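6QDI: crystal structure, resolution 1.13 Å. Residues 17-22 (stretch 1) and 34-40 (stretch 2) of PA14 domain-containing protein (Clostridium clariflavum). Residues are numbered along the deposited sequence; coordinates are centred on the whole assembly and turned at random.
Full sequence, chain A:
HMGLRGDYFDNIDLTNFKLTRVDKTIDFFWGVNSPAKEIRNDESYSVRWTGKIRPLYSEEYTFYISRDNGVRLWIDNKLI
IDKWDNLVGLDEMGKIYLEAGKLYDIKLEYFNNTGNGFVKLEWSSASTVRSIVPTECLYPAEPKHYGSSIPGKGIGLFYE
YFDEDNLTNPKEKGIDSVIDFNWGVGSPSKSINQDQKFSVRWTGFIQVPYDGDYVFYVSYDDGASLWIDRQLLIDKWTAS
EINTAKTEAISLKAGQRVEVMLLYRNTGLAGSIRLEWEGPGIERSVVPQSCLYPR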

ATOM      1  N   PHE A  17      -4.704  -2.797  -0.346  1.00  9.68           N
ATOM      2  CA  PHE A  17      -5.257  -3.342   0.877  1.00  9.37           C
ATOM      3  C   PHE A  17      -5.143  -4.851   0.941  1.00  9.97           C
ATOM      4  O   PHE A  17      -5.488  -5.533  -0.034  1.00 12.18           O
ATOM      5  N   LYS A  18      -4.661  -5.357   2.076  1.00  9.34           N
ATOM      6  CA  LYS A  18      -4.597  -6.779   2.303  1.00  9.81           C
ATOM      7  C   LYS A  18      -5.342  -7.320   3.512  1.00 10.40           C
ATOM      8  O   LYS A  18      -5.638  -8.523   3.543  1.00 12.79           O
ATOM      9  N   LEU A  19      -5.643  -6.496   4.511  1.00  9.89           N
ATOM     10  CA  LEU A  19      -6.196  -7.034   5.769  1.00 10.35           C
ATOM     11  C   LEU A  19      -6.779  -5.931   6.583  1.00  9.37           C
ATOM     12  O   LEU A  19      -6.181  -4.831   6.699  1.00  9.70           O
ATOM     13  N   THR A  20      -7.962  -6.190   7.144  1.00  9.71           N
ATOM     14  CA  THR A  20      -8.462  -5.345   8.212  1.00  9.80           C
ATOM     15  C   THR A  20      -8.581  -6.176   9.507  1.00 10.49           C
ATOM     16  O   THR A  20      -8.867  -7.364   9.467  1.00 11.08           O
ATOM     17  N   ARG A  21      -8.355  -5.501  10.623  1.00 10.19           N
ATOM     18  CA  ARG A  21      -8.536  -6.140  11.935  1.00 10.78           C
ATOM     19  C   ARG A  21      -8.698  -5.055  12.960  1.00 10.12           C
ATOM     20  O   ARG A  21      -8.363  -3.897  12.719  1.00 11.91           O
ATOM     21  N   VAL A  22      -9.199  -5.416  14.139  1.00 10.48           N
ATOM     22  CA  VAL A  22      -9.269  -4.480  15.231  1.00 10.47           C
ATOM     23  C   VAL A  22      -8.065  -4.689  16.154  1.00 10.58           C
ATOM     24  O   VAL A  22      -7.809  -5.811  16.642  1.00 11.56           O
ATOM     25  N   SER A  34       6.874  -8.538   8.865  1.00 12.38           N
ATOM     26  CA  SER A  34       5.617  -8.033   8.522  1.00 13.68           C
ATOM     27  C   SER A  34       4.654  -7.878   9.716  1.00 11.89           C
ATOM     28  O   SER A  34       4.756  -8.662  10.678  1.00 13.56           O
ATOM     29  N   PRO A  35       3.638  -7.000   9.622  1.00 11.44           N
ATOM     30  CA  PRO A  35       2.608  -7.039  10.671  1.00 11.43           C
ATOM     31  C   PRO A  35       1.685  -8.219  10.642  1.00 12.85           C
ATOM     32  O   PRO A  35       0.976  -8.431  11.630  1.00 16.07           O
ATOM     33  N   ALA A  36       1.602  -8.925   9.535  1.00 11.92           N
ATOM     34  CA  ALA A  36       0.595  -9.983   9.411  1.00 12.85           C
ATOM     35  C   ALA A  36       0.949 -10.848   8.231  1.00 12.21           C
ATOM     36  O   ALA A  36       1.565 -10.364   7.273  1.00 12.67           O
ATOM     37  N   LYS A  37       0.464 -12.104   8.240  1.00 13.81           N
ATOM     38  CA  LYS A  37       0.805 -13.014   7.147  1.00 14.27           C
ATOM     39  C   LYS A  37       0.306 -12.520   5.784  1.00 12.38           C
ATOM     40  O   LYS A  37       0.889 -12.838   4.756  1.00 15.66           O
ATOM     41  N   GLU A  38      -0.756 -11.705   5.792  1.00 12.90           N
ATOM     42  CA  GLU A  38      -1.344 -11.184   4.579  1.00 13.06           C
ATOM     43  C   GLU A  38      -0.513 -10.085   3.929  1.00 12.36           C
ATOM     44  O   GLU A  38      -0.771  -9.733   2.778  1.00 13.95           O
ATOM     45  N   ILE A  39       0.428  -9.509   4.668  1.00 10.87           N
ATOM     46  CA  ILE A  39       1.273  -8.427   4.185  1.00 10.25           C
ATOM     47  C   ILE A  39       2.606  -9.037   3.810  1.00 10.28           C
ATOM     48  O   ILE A  39       3.269  -9.665   4.669  1.00 12.11           O
ATOM     49  N   ARG A  40       3.023  -8.834   2.565  1.00 10.11           N
ATOM     50  CA  ARG A  40       4.299  -9.366   2.067  1.00 11.68           C
ATOM     51  C   ARG A  40       5.423  -8.902   3.002  1.00 10.34           C
ATOM     52  O   ARG A  40       5.519  -7.718   3.370  1.00  9.70           O
TER

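Residues 17-22 form a strand, whereas residues 34-40 have no regular helix or strand and bend through a type I turn from Ala36 to Ile39, closed by the backbone hydrogen bond from Ile39 N to Ala36 O (3.0 Å). The two segments meet over a modest area, 291 Å² counting both sides, and the contact rests on Lys18, Leu19 and Arg21.

Phe17 opens the strand with its CA-to-CB bond directed away; its ring, at chi1 t, takes no part in the contact. Lys18 is directed toward the turn, where the backbones come nearest, its CA lying 5.9 Å from the CA of Glu38. Its methylene base does the packing: Lys18 CB lies 3.5 Å from Glu38 O and 3.8 Å from Ile39 CD1. Ile39 leaves its backbone sideways, but chi1 and chi2 both m bring the end of its side chain nearer the strand. A long chain suits the lysine position, since with chi1 and chi2 m and then t, t, its aliphatic part can cover the neighbour while the amine leads away from the turn.

Leu19 also points in, with chi1 t and chi2 p. Leu19 CD2 meets Ala36 CB at 3.6 Å, an apolar contact between two methyl groups. Leu19 CD2 also lies 3.5 Å from Glu38 OE1, a van der Waals neighbour rather than a polar partner. Glu38, at chi1 m and chi2 p, has its charge answered within its own stretch: Lys37 NZ forms a salt bridge to Glu38 OE2 at 3.0 Å.

Thr20 is out of reach of the turn, and its OG1 is hydrogen-bonded elsewhere in the structure.

Arg21 points in again and supplies the direct polar link. With chi1 p and the next two torsions t, its extended chain carries the guanidinium to Pro35, where Arg21 NH1 donates to Pro35 O at 3.2 Å with an angle of 155°. The carbonyl sits at the guanidinium edge, near its plane, where the N-H groups point. A water reinforces the link, its oxygen accepting from Arg21 NH2 (2.8 Å) and donating to Pro35 O (2.9 Å). Ala36 CB adds a contact 3.8 Å from Arg21 NH1. Arginine fits here because it combines reach with several donors, so one carbonyl can be engaged both directly and through water.

Val22, chi1 t, lies out of reach and is exposed, touching a crystal neighbour.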

ATOM      1  CB  PHE A  17      -6.736  -2.937   0.939  1.00  9.90           C
ATOM      2  CG  PHE A  17      -7.482  -3.585   2.062  1.00 10.26           C
ATOM      3  CD1 PHE A  17      -7.464  -3.057   3.342  1.00 10.01           C
ATOM      4  CD2 PHE A  17      -8.226  -4.717   1.835  1.00 10.97           C
ATOM      5  CE1 PHE A  17      -8.182  -3.661   4.382  1.00 10.67           C
ATOM      6  CE2 PHE A  17      -8.900  -5.352   2.868  1.00 11.61           C
ATOM      7  CZ  PHE A  17      -8.906  -4.804   4.126  1.00 10.97           C
ATOM      8  CB  LYS A  18      -3.151  -7.256   2.365  1.00 12.50           C
ATOM      9  CG  LYS A  18      -2.350  -6.995   1.083  1.00 13.40           C
ATOM     10  CD  LYS A  18      -2.855  -7.811  -0.135  1.00 17.53           C
ATOM     11  CE  LYS A  18      -2.086  -7.512  -1.429  1.00 20.36           C
ATOM     12  NZ  LYS A  18      -2.558  -8.266  -2.645  1.00 24.59           N
ATOM     13  CB  LEU A  19      -5.102  -7.688   6.594  1.00 11.56           C
ATOM     14  CG  LEU A  19      -5.471  -8.231   7.963  1.00 13.16           C
ATOM     15  CD1 LEU A  19      -6.333  -9.472   7.836  1.00 15.38           C
ATOM     16  CD2 LEU A  19      -4.201  -8.517   8.743  1.00 14.06           C
ATOM     17  CB  THR A  20      -9.839  -4.719   7.847  1.00 10.02           C
ATOM     18  OG1 THR A  20     -10.164  -3.707   8.800  1.00 10.74           O
ATOM     19  CG2 THR A  20     -10.970  -5.751   7.774  1.00 11.44           C
ATOM     20  CB  ARG A  21      -7.348  -7.035  12.273  1.00 11.53           C
ATOM     21  CG  ARG A  21      -6.058  -6.295  12.594  1.00 11.87           C
ATOM     22  CD  ARG A  21      -4.861  -7.207  12.695  1.00 12.13           C
ATOM     23  NE  ARG A  21      -3.689  -6.497  13.202  1.00 11.40           N
ATOM     24  CZ  ARG A  21      -2.420  -6.923  13.119  1.00 11.36           C
ATOM     25  NH1 ARG A  21      -2.108  -8.092  12.545  1.00 14.01           N
ATOM     26  NH2 ARG A  21      -1.450  -6.147  13.606  1.00 11.71           N
ATOM     27  CB  VAL A  22     -10.607  -4.603  15.974  1.00 12.36           C
ATOM     28  CG1 VAL A  22     -10.593  -3.745  17.227  1.00 12.96           C
ATOM     29  CG2 VAL A  22     -11.750  -4.177  15.080  1.00 13.91           C
ATOM     30  CB  SER A  34       5.072  -9.110   7.549  1.00 16.38           C
ATOM     31  OG  SER A  34       3.828  -8.788   7.139  1.00 16.33           O
ATOM     32  CB  PRO A  35       1.752  -5.779  10.435  1.00 13.22           C
ATOM     33  CG  PRO A  35       2.505  -4.958   9.522  0.60 13.57           C
ATOM     34  CD  PRO A  35       3.451  -5.830   8.742  1.00 12.87           C
ATOM     35  CB  ALA A  36      -0.785  -9.362   9.224  1.00 14.98           C
ATOM     36  CB  LYS A  37       0.308 -14.416   7.458  1.00 17.63           C
ATOM     37  CG  LYS A  37      -1.187 -14.599   7.458  1.00 17.44           C
ATOM     38  CD  LYS A  37      -1.555 -16.022   7.836  1.00 20.09           C
ATOM     39  CE  LYS A  37      -3.036 -16.312   7.676  1.00 22.69           C
ATOM     40  NZ  LYS A  37      -3.887 -15.447   8.535  1.00 23.80           N
ATOM     41  CB  GLU A  38      -2.755 -10.633   4.844  1.00 13.54           C
ATOM     42  CG  GLU A  38      -3.797 -11.690   5.161  1.00 15.38           C
ATOM     43  CD  GLU A  38      -3.798 -12.147   6.609  1.00 16.21           C
ATOM     44  OE1 GLU A  38      -3.037 -11.609   7.457  1.00 15.32           O
ATOM     45  OE2 GLU A  38      -4.591 -13.072   6.928  1.00 20.15           O
ATOM     46  CB  ILE A  39       1.429  -7.354   5.291  1.00  9.75           C
ATOM     47  CG1 ILE A  39       0.088  -6.662   5.565  1.00 10.97           C
ATOM     48  CG2 ILE A  39       2.473  -6.300   4.934  1.00  8.81           C
ATOM     49  CD1 ILE A  39      -0.379  -5.741   4.446  1.00 11.71           C
ATOM     50  CB  ARG A  40       4.564  -8.865   0.622  1.00 13.54           C
ATOM     51  CG  ARG A  40       5.819  -9.467  -0.037  1.00 18.32           C
ATOM     52  CD  ARG A  40       5.471 -10.774  -0.746  1.00 21.30           C
ATOM     53  NE  ARG A  40       4.525 -10.349  -1.745  1.00 26.50           N
ATOM     54  CZ  ARG A  40       4.803 -10.050  -3.001  1.00 21.98           C
ATOM     55  NH1 ARG A  40       6.004 -10.219  -3.462  1.00 16.96           N
ATOM     56  NH2 ARG A  40       3.841  -9.552  -3.790  1.00 22.78           N
TER
HETATM   57  O   HOH W   1       1.093  -7.191  14.207  1.00 15.11           O